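Local coordinates for U4/U6 snRNA-associated-splicing factor PRP24 (Saccharomyces cerevisiae, PDB 4N0T), which binds U6 snRNA, anneals it to U4 snRNA and serves as a recycling factor of the spliceosome, at residues 25-39 and 51-64. Sequence-based numbering, arbitrary orientation.
Sequences VYKYFKHCGPIIHVD and ARIEFARYDGALAA
Ile53 sends its CD1 against one face of the Phe29 ring, a CH-pi contact 3.7 Å from the ring centroid. This is the core of the first RNA recognition motif, where helices 22-29 and 58-65 pack on one face of an antiparallel sheet. Tyr28 CD2 lies over the opposite face of Phe29. Val25 CG1 also meets Ile53 CD1, and Ala64 CB reaches Phe29 CD1 from the second helix. An alanine in place of Phe29 would probably leave Ile53 CD1 without its aromatic partner and open a gap between the helices and the sheet.

Phe55 is sandwiched in turn. Gly60 O sits 3.5 Å above the centre of its ring, and Ile53 CG2 lies over the opposite face, toward the rim. The CG of Phe55 lies beside its backbone N (chi1 -76°), which swings the ring back to Ile35 CG1. Gly33 and Gly60 pass closely, with CA atoms 4.5 Å apart.

Ile53 and Phe55 sit on strand 49-55, which pairs antiparallel with strand 35-42. Ile36 and His37 both face Glu54 in a classic beta bulge: Glu54 O takes Ile36 N at 2.8 Å and, weakly, His37 N. On the face away from Ile53 and Val38, shared by His37 and Glu54, Arg52 runs extended beside Asp39 in a long salt bridge. Arg52 NH2 also pairs with Glu54 OE1, completing a salt-bridge network. Arg52 NE forms a salt bridge with Asp132 OD2 of the second RNA recognition motif, and Glu54 OE2 pairs with Arg4. A water donates to Asp39 OD2 and Arg52 O. A second water links Pro34 O to Arg57 N, while Pro34 O also accepts Ala56 N at 2.9 Å.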
ATOM      1  N   VAL A  25      13.441 -28.568  -0.261  1.00 28.63           N
ATOM      2  CA  VAL A  25      14.065 -27.667   0.703  1.00 29.09           C
ATOM      3  C   VAL A  25      13.446 -27.855   2.085  1.00 29.42           C
ATOM      4  O   VAL A  25      14.173 -27.991   3.073  1.00 31.57           O
ATOM      5  CB  VAL A  25      13.991 -26.205   0.234  1.00 28.21           C
ATOM      6  CG1 VAL A  25      14.447 -25.263   1.334  1.00 28.22           C
ATOM      7  CG2 VAL A  25      14.847 -26.031  -1.018  1.00 26.58           C
ATOM      8  N   TYR A  26      12.112 -27.891   2.145  1.00 34.89           N
ATOM      9  CA  TYR A  26      11.382 -28.185   3.385  1.00 37.57           C
ATOM     10  C   TYR A  26      11.863 -29.465   4.042  1.00 38.02           C
ATOM     11  O   TYR A  26      12.272 -29.458   5.200  1.00 41.71           O
ATOM     12  CB  TYR A  26       9.883 -28.336   3.110  1.00 41.78           C
ATOM     13  CG  TYR A  26       9.075 -27.097   3.381  1.00 41.47           C
ATOM     14  CD1 TYR A  26       8.727 -26.741   4.677  1.00 42.47           C
ATOM     15  CD2 TYR A  26       8.645 -26.288   2.336  1.00 43.12           C
ATOM     16  CE1 TYR A  26       7.985 -25.601   4.926  1.00 45.87           C
ATOM     17  CE2 TYR A  26       7.901 -25.155   2.571  1.00 43.24           C
ATOM     18  CZ  TYR A  26       7.574 -24.813   3.867  1.00 47.19           C
ATOM     19  OH  TYR A  26       6.835 -23.674   4.096  1.00 46.30           O
ATOM     20  N   LYS A  27      11.804 -30.565   3.297  1.00 37.59           N
ATOM     21  CA  LYS A  27      12.195 -31.867   3.822  1.00 37.90           C
ATOM     22  C   LYS A  27      13.626 -31.877   4.338  1.00 38.59           C
ATOM     23  O   LYS A  27      13.917 -32.513   5.353  1.00 41.18           O
ATOM     24  CB  LYS A  27      12.004 -32.961   2.767  1.00 43.10           C
ATOM     25  CG  LYS A  27      10.562 -33.449   2.643  1.00 52.77           C
ATOM     26  CD  LYS A  27      10.418 -34.561   1.600  1.00 57.18           C
ATOM     27  CE  LYS A  27       9.021 -35.179   1.633  1.00 56.25           C
ATOM     28  NZ  LYS A  27       7.962 -34.185   1.293  1.00 54.65           N
ATOM     29  N   TYR A  28      14.519 -31.174   3.647  1.00 36.33           N
ATOM     30  CA  TYR A  28      15.914 -31.131   4.071  1.00 30.39           C
ATOM     31  C   TYR A  28      16.077 -30.379   5.396  1.00 32.27           C
ATOM     32  O   TYR A  28      16.893 -30.764   6.234  1.00 33.40           O
ATOM     33  CB  TYR A  28      16.820 -30.512   2.997  1.00 26.89           C
ATOM     34  CG  TYR A  28      18.290 -30.615   3.348  1.00 29.42           C
ATOM     35  CD1 TYR A  28      19.014 -31.758   3.043  1.00 29.25           C
ATOM     36  CD2 TYR A  28      18.949 -29.579   4.004  1.00 28.78           C
ATOM     37  CE1 TYR A  28      20.356 -31.867   3.368  1.00 29.57           C
ATOM     38  CE2 TYR A  28      20.296 -29.683   4.336  1.00 29.48           C
ATOM     39  CZ  TYR A  28      20.988 -30.832   4.012  1.00 29.09           C
ATOM     40  OH  TYR A  28      22.317 -30.944   4.337  1.00 32.93           O
ATOM     41  N   PHE A  29      15.297 -29.319   5.588  1.00 32.70           N
ATOM     42  CA  PHE A  29      15.501 -28.429   6.735  1.00 33.43           C
ATOM     43  C   PHE A  29      14.439 -28.527   7.834  1.00 39.93           C
ATOM     44  O   PHE A  29      14.584 -27.901   8.886  1.00 37.79           O
ATOM     45  CB  PHE A  29      15.587 -26.965   6.271  1.00 28.74           C
ATOM     46  CG  PHE A  29      16.879 -26.610   5.585  1.00 24.10           C
ATOM     47  CD1 PHE A  29      18.005 -26.275   6.324  1.00 20.77           C
ATOM     48  CD2 PHE A  29      16.961 -26.588   4.199  1.00 24.59           C
ATOM     49  CE1 PHE A  29      19.189 -25.943   5.689  1.00 22.42           C
ATOM     50  CE2 PHE A  29      18.141 -26.246   3.566  1.00 25.70           C
ATOM     51  CZ  PHE A  29      19.251 -25.925   4.308  1.00 24.78           C
ATOM     52  N   LYS A  30      13.365 -29.276   7.609  1.00 44.32           N
ATOM     53  CA  LYS A  30      12.265 -29.225   8.575  1.00 50.76           C
ATOM     54  C   LYS A  30      12.596 -29.833   9.942  1.00 51.13           C
ATOM     55  O   LYS A  30      11.930 -29.520  10.927  1.00 53.31           O
ATOM     56  CB  LYS A  30      10.938 -29.748   7.997  1.00 56.10           C
ATOM     57  CG  LYS A  30      10.840 -31.244   7.729  1.00 61.04           C
ATOM     58  CD  LYS A  30       9.509 -31.525   7.014  1.00 64.44           C
ATOM     59  CE  LYS A  30       9.013 -32.951   7.207  1.00 64.35           C
ATOM     60  NZ  LYS A  30       9.786 -33.932   6.406  1.00 64.54           N
ATOM     61  N   HIS A  31      13.638 -30.663  10.005  1.00 50.21           N
ATOM     62  CA  HIS A  31      14.140 -31.151  11.295  1.00 51.23           C
ATOM     63  C   HIS A  31      14.860 -30.052  12.089  1.00 45.25           C
ATOM     64  O   HIS A  31      15.036 -30.175  13.306  1.00 45.34           O
ATOM     65  CB  HIS A  31      15.075 -32.356  11.118  1.00 58.57           C
ATOM     66  CG  HIS A  31      14.377 -33.634  10.752  1.00 65.39           C
ATOM     67  ND1 HIS A  31      13.087 -33.667  10.256  1.00 67.53           N
ATOM     68  CD2 HIS A  31      14.791 -34.918  10.808  1.00 66.28           C
ATOM     69  CE1 HIS A  31      12.744 -34.921  10.024  1.00 67.63           C
ATOM     70  NE2 HIS A  31      13.758 -35.702  10.349  1.00 67.56           N
ATOM     71  N   CYS A  32      15.282 -28.983  11.413  1.00 36.42           N
ATOM     72  CA  CYS A  32      15.972 -27.886  12.093  1.00 32.90           C
ATOM     73  C   CYS A  32      15.031 -27.116  13.001  1.00 30.27           C
ATOM     74  O   CYS A  32      15.462 -26.480  13.965  1.00 34.27           O
ATOM     75  CB  CYS A  32      16.580 -26.908  11.087  1.00 29.04           C
ATOM     76  SG  CYS A  32      17.917 -27.587  10.134  1.00 33.07           S
ATOM     77  N   GLY A  33      13.740 -27.169  12.690  1.00 30.64           N
ATOM     78  CA  GLY A  33      12.762 -26.376  13.413  1.00 31.67           C
ATOM     79  C   GLY A  33      11.628 -25.997  12.486  1.00 33.19           C
ATOM     80  O   GLY A  33      11.775 -26.063  11.262  1.00 28.90           O
ATOM     81  N   PRO A  34      10.481 -25.615  13.058  1.00 33.72           N
ATOM     82  CA  PRO A  34       9.323 -25.238  12.244  1.00 32.47           C
ATOM     83  C   PRO A  34       9.627 -24.064  11.299  1.00 29.23           C
ATOM     84  O   PRO A  34      10.281 -23.095  11.685  1.00 25.05           O
ATOM     85  CB  PRO A  34       8.261 -24.854  13.288  1.00 36.49           C
ATOM     86  CG  PRO A  34       9.000 -24.688  14.579  1.00 38.45           C
ATOM     87  CD  PRO A  34      10.177 -25.605  14.499  1.00 37.50           C
ATOM     88  N   ILE A  35       9.154 -24.179  10.064  1.00 32.89           N
ATOM     89  CA  ILE A  35       9.434 -23.194   9.020  1.00 28.07           C
ATOM     90  C   ILE A  35       8.175 -22.393   8.678  1.00 28.18           C
ATOM     91  O   ILE A  35       7.097 -22.965   8.500  1.00 31.21           O
ATOM     92  CB  ILE A  35       9.967 -23.897   7.757  1.00 27.05           C
ATOM     93  CG1 ILE A  35      11.292 -24.604   8.076  1.00 24.95           C
ATOM     94  CG2 ILE A  35      10.129 -22.901   6.603  1.00 25.66           C
ATOM     95  CD1 ILE A  35      11.857 -25.440   6.944  1.00 26.33           C
ATOM     96  N   ILE A  36       8.320 -21.072   8.592  1.00 23.69           N
ATOM     97  CA  ILE A  36       7.226 -20.187   8.196  1.00 27.66           C
ATOM     98  C   ILE A  36       7.084 -20.094   6.675  1.00 28.78           C
ATOM     99  O   ILE A  36       5.972 -20.154   6.143  1.00 27.86           O
ATOM    100  CB  ILE A  36       7.413 -18.767   8.781  1.00 30.01           C
ATOM    101  CG1 ILE A  36       7.348 -18.804  10.311  1.00 31.46           C
ATOM    102  CG2 ILE A  36       6.361 -17.802   8.240  1.00 31.26           C
ATOM    103  CD1 ILE A  36       7.462 -17.438  10.957  1.00 38.58           C
ATOM    104  N   HIS A  37       8.207 -19.943   5.973  1.00 23.43           N
ATOM    105  CA  HIS A  37       8.151 -19.763   4.526  1.00 23.32           C
ATOM    106  C   HIS A  37       9.453 -20.187   3.850  1.00 23.01           C
ATOM    107  O   HIS A  37      10.534 -20.053   4.432  1.00 21.25           O
ATOM    108  CB  HIS A  37       7.824 -18.304   4.180  1.00 29.02           C
ATOM    109  CG  HIS A  37       7.315 -18.123   2.783  1.00 43.28           C
ATOM    110  ND1 HIS A  37       8.114 -17.679   1.749  1.00 49.14           N
ATOM    111  CD2 HIS A  37       6.097 -18.353   2.245  1.00 50.00           C
ATOM    112  CE1 HIS A  37       7.403 -17.632   0.638  1.00 49.43           C
ATOM    113  NE2 HIS A  37       6.177 -18.037   0.907  1.00 51.91           N
ATOM    114  N   VAL A  38       9.337 -20.692   2.625  1.00 24.34           N
ATOM    115  CA  VAL A  38      10.494 -21.058   1.816  1.00 21.98           C
ATOM    116  C   VAL A  38      10.357 -20.461   0.420  1.00 22.74           C
ATOM    117  O   VAL A  38       9.329 -20.647  -0.226  1.00 25.18           O
ATOM    118  CB  VAL A  38      10.603 -22.582   1.662  1.00 23.26           C
ATOM    119  CG1 VAL A  38      11.721 -22.937   0.688  1.00 22.91           C
ATOM    120  CG2 VAL A  38      10.855 -23.237   3.017  1.00 23.04           C
ATOM    121  N   ASP A  39      11.374 -19.731  -0.034  1.00 19.70           N
ATOM    122  CA  ASP A  39      11.446 -19.325  -1.443  1.00 17.00           C
ATOM    123  C   ASP A  39      12.671 -19.944  -2.102  1.00 19.09           C
ATOM    124  O   ASP A  39      13.737 -19.986  -1.498  1.00 23.56           O
ATOM    125  CB  ASP A  39      11.528 -17.807  -1.565  1.00 18.50           C
ATOM    126  CG  ASP A  39      10.291 -17.116  -1.043  1.00 26.91           C
ATOM    127  OD1 ASP A  39       9.236 -17.230  -1.700  1.00 30.25           O
ATOM    128  OD2 ASP A  39      10.377 -16.460   0.017  1.00 26.81           O
ATOM    129  N   ALA A  51      17.994 -20.526  -1.887  1.00 18.56           N
ATOM    130  CA  ALA A  51      16.759 -20.586  -1.109  1.00 21.62           C
ATOM    131  C   ALA A  51      16.782 -19.575   0.023  1.00 17.93           C
ATOM    132  O   ALA A  51      17.829 -19.308   0.618  1.00 18.67           O
ATOM    133  CB  ALA A  51      16.519 -21.987  -0.553  1.00 20.61           C
ATOM    134  N   ARG A  52      15.615 -19.008   0.313  1.00 17.02           N
ATOM    135  CA  ARG A  52      15.421 -18.206   1.503  1.00 16.97           C
ATOM    136  C   ARG A  52      14.509 -19.017   2.406  1.00 18.08           C
ATOM    137  O   ARG A  52      13.453 -19.475   1.972  1.00 19.12           O
ATOM    138  CB  ARG A  52      14.740 -16.879   1.131  1.00 15.31           C
ATOM    139  CG  ARG A  52      14.274 -16.061   2.306  1.00 17.71           C
ATOM    140  CD  ARG A  52      13.486 -14.849   1.803  1.00 20.51           C
ATOM    141  NE  ARG A  52      13.069 -13.983   2.891  1.00 24.17           N
ATOM    142  CZ  ARG A  52      11.956 -14.161   3.591  1.00 30.89           C
ATOM    143  NH1 ARG A  52      11.155 -15.172   3.299  1.00 36.25           N
ATOM    144  NH2 ARG A  52      11.640 -13.325   4.569  1.00 36.35           N
ATOM    145  N   ILE A  53      14.921 -19.227   3.654  1.00 15.91           N
ATOM    146  CA  ILE A  53      14.098 -19.993   4.589  1.00 16.49           C
ATOM    147  C   ILE A  53      13.861 -19.156   5.832  1.00 16.13           C
ATOM    148  O   ILE A  53      14.811 -18.776   6.537  1.00 17.75           O
ATOM    149  CB  ILE A  53      14.751 -21.350   4.980  1.00 16.92           C
ATOM    150  CG1 ILE A  53      15.112 -22.156   3.734  1.00 20.40           C
ATOM    151  CG2 ILE A  53      13.802 -22.169   5.865  1.00 19.33           C
ATOM    152  CD1 ILE A  53      15.942 -23.402   4.062  1.00 22.99           C
ATOM    153  N   GLU A  54      12.595 -18.837   6.088  1.00 18.68           N
ATOM    154  CA  GLU A  54      12.238 -18.085   7.277  1.00 20.15           C
ATOM    155  C   GLU A  54      11.754 -19.079   8.329  1.00 19.25           C
ATOM    156  O   GLU A  54      10.731 -19.748   8.135  1.00 22.28           O
ATOM    157  CB  GLU A  54      11.148 -17.059   6.969  1.00 20.43           C
ATOM    158  CG  GLU A  54      10.764 -16.235   8.184  1.00 20.29           C
ATOM    159  CD  GLU A  54       9.689 -15.215   7.884  1.00 29.31           C
ATOM    160  OE1 GLU A  54       9.327 -15.058   6.697  1.00 32.01           O
ATOM    161  OE2 GLU A  54       9.208 -14.569   8.841  1.00 24.52           O
ATOM    162  N   PHE A  55      12.497 -19.188   9.427  1.00 23.02           N
ATOM    163  CA  PHE A  55      12.143 -20.114  10.501  1.00 23.19           C
ATOM    164  C   PHE A  55      11.221 -19.437  11.499  1.00 24.64           C
ATOM    165  O   PHE A  55      11.231 -18.218  11.626  1.00 24.71           O
ATOM    166  CB  PHE A  55      13.404 -20.630  11.205  1.00 21.89           C
ATOM    167  CG  PHE A  55      14.132 -21.668  10.414  1.00 20.81           C
ATOM    168  CD1 PHE A  55      13.756 -23.005  10.491  1.00 22.08           C
ATOM    169  CD2 PHE A  55      15.167 -21.310   9.563  1.00 18.87           C
ATOM    170  CE1 PHE A  55      14.414 -23.980   9.741  1.00 22.24           C
ATOM    171  CE2 PHE A  55      15.824 -22.266   8.813  1.00 17.19           C
ATOM    172  CZ  PHE A  55      15.449 -23.608   8.901  1.00 21.63           C
ATOM    173  N   ALA A  56      10.418 -20.240  12.190  1.00 25.37           N
ATOM    174  CA  ALA A  56       9.548 -19.718  13.238  1.00 26.66           C
ATOM    175  C   ALA A  56      10.352 -19.047  14.347  1.00 27.31           C
ATOM    176  O   ALA A  56       9.949 -18.011  14.876  1.00 28.31           O
ATOM    177  CB  ALA A  56       8.694 -20.830  13.810  1.00 26.60           C
ATOM    178  N   ARG A  57      11.486 -19.643  14.704  1.00 25.49           N
ATOM    179  CA  ARG A  57      12.298 -19.148  15.817  1.00 27.57           C
ATOM    180  C   ARG A  57      13.788 -19.140  15.489  1.00 28.97           C
ATOM    181  O   ARG A  57      14.229 -19.869  14.602  1.00 26.76           O
ATOM    182  CB  ARG A  57      12.042 -19.994  17.074  1.00 31.20           C
ATOM    183  CG  ARG A  57      10.616 -19.893  17.607  1.00 36.68           C
ATOM    184  CD  ARG A  57      10.414 -20.744  18.854  1.00 41.30           C
ATOM    185  NE  ARG A  57      10.225 -22.159  18.540  1.00 45.58           N
ATOM    186  CZ  ARG A  57       9.122 -22.662  17.989  1.00 47.03           C
ATOM    187  NH1 ARG A  57       8.105 -21.864  17.674  1.00 45.90           N
ATOM    188  NH2 ARG A  57       9.035 -23.964  17.748  1.00 48.32           N
ATOM    189  N   TYR A  58      14.551 -18.334  16.226  1.00 27.11           N
ATOM    190  CA  TYR A  58      15.984 -18.166  15.984  1.00 25.72           C
ATOM    191  C   TYR A  58      16.771 -19.473  16.064  1.00 28.93           C
ATOM    192  O   TYR A  58      17.732 -19.670  15.309  1.00 26.01           O
ATOM    193  CB  TYR A  58      16.571 -17.140  16.955  1.00 25.50           C
ATOM    194  CG  TYR A  58      17.969 -16.690  16.608  1.00 26.69           C
ATOM    195  CD1 TYR A  58      18.217 -15.972  15.447  1.00 29.03           C
ATOM    196  CD2 TYR A  58      19.043 -16.969  17.450  1.00 31.55           C
ATOM    197  CE1 TYR A  58      19.494 -15.553  15.126  1.00 31.34           C
ATOM    198  CE2 TYR A  58      20.325 -16.548  17.135  1.00 32.17           C
ATOM    199  CZ  TYR A  58      20.539 -15.842  15.973  1.00 33.97           C
ATOM    200  OH  TYR A  58      21.808 -15.423  15.648  1.00 38.65           O
ATOM    201  N   ASP A  59      16.359 -20.364  16.963  1.00 30.53           N
ATOM    202  CA  ASP A  59      17.011 -21.661  17.116  1.00 30.03           C
ATOM    203  C   ASP A  59      16.941 -22.493  15.844  1.00 28.17           C
ATOM    204  O   ASP A  59      17.838 -23.298  15.576  1.00 27.66           O
ATOM    205  CB  ASP A  59      16.391 -22.442  18.282  1.00 34.81           C
ATOM    206  CG  ASP A  59      16.930 -22.003  19.636  1.00 42.35           C
ATOM    207  OD1 ASP A  59      17.937 -21.255  19.668  1.00 47.67           O
ATOM    208  OD2 ASP A  59      16.352 -22.415  20.669  1.00 39.73           O
ATOM    209  N   GLY A  60      15.873 -22.309  15.067  1.00 29.33           N
ATOM    210  CA  GLY A  60      15.721 -23.017  13.804  1.00 26.20           C
ATOM    211  C   GLY A  60      16.721 -22.519  12.774  1.00 22.85           C
ATOM    212  O   GLY A  60      17.318 -23.307  12.019  1.00 21.53           O
ATOM    213  N   ALA A  61      16.903 -21.203  12.738  1.00 20.98           N
ATOM    214  CA  ALA A  61      17.903 -20.588  11.865  1.00 22.48           C
ATOM    215  C   ALA A  61      19.302 -21.051  12.254  1.00 25.25           C
ATOM    216  O   ALA A  61      20.128 -21.353  11.394  1.00 22.17           O
ATOM    217  CB  ALA A  61      17.815 -19.087  11.938  1.00 20.33           C
ATOM    218  N   LEU A  62      19.574 -21.093  13.558  1.00 23.56           N
ATOM    219  CA  LEU A  62      20.863 -21.601  14.031  1.00 24.46           C
ATOM    220  C   LEU A  62      21.094 -23.031  13.581  1.00 21.59           C
ATOM    221  O   LEU A  62      22.175 -23.376  13.100  1.00 28.07           O
ATOM    222  CB  LEU A  62      20.935 -21.529  15.559  1.00 28.48           C
ATOM    223  CG  LEU A  62      21.048 -20.120  16.134  1.00 31.90           C
ATOM    224  CD1 LEU A  62      21.106 -20.165  17.659  1.00 34.68           C
ATOM    225  CD2 LEU A  62      22.268 -19.408  15.565  1.00 28.36           C
ATOM    226  N   ALA A  63      20.078 -23.870  13.740  1.00 21.95           N
ATOM    227  CA  ALA A  63      20.193 -25.265  13.353  1.00 25.45           C
ATOM    228  C   ALA A  63      20.430 -25.412  11.845  1.00 26.62           C
ATOM    229  O   ALA A  63      21.214 -26.262  11.415  1.00 24.05           O
ATOM    230  CB  ALA A  63      18.955 -26.026  13.773  1.00 27.16           C
ATOM    231  N   ALA A  64      19.753 -24.589  11.047  1.00 24.33           N
ATOM    232  CA  ALA A  64      19.939 -24.635   9.593  1.00 26.08           C
ATOM    233  C   ALA A  64      21.379 -24.311   9.205  1.00 19.97           C
ATOM    234  O   ALA A  64      21.947 -24.932   8.308  1.00 21.78           O
ATOM    235  CB  ALA A  64      18.979 -23.678   8.902  1.00 26.61           C
TER
HETATM  236  O   HOH W   1      11.967 -22.516  13.916  1.00 28.73           O
HETATM  237  O   HOH W   2      11.169 -17.472   2.382  1.00 33.77           O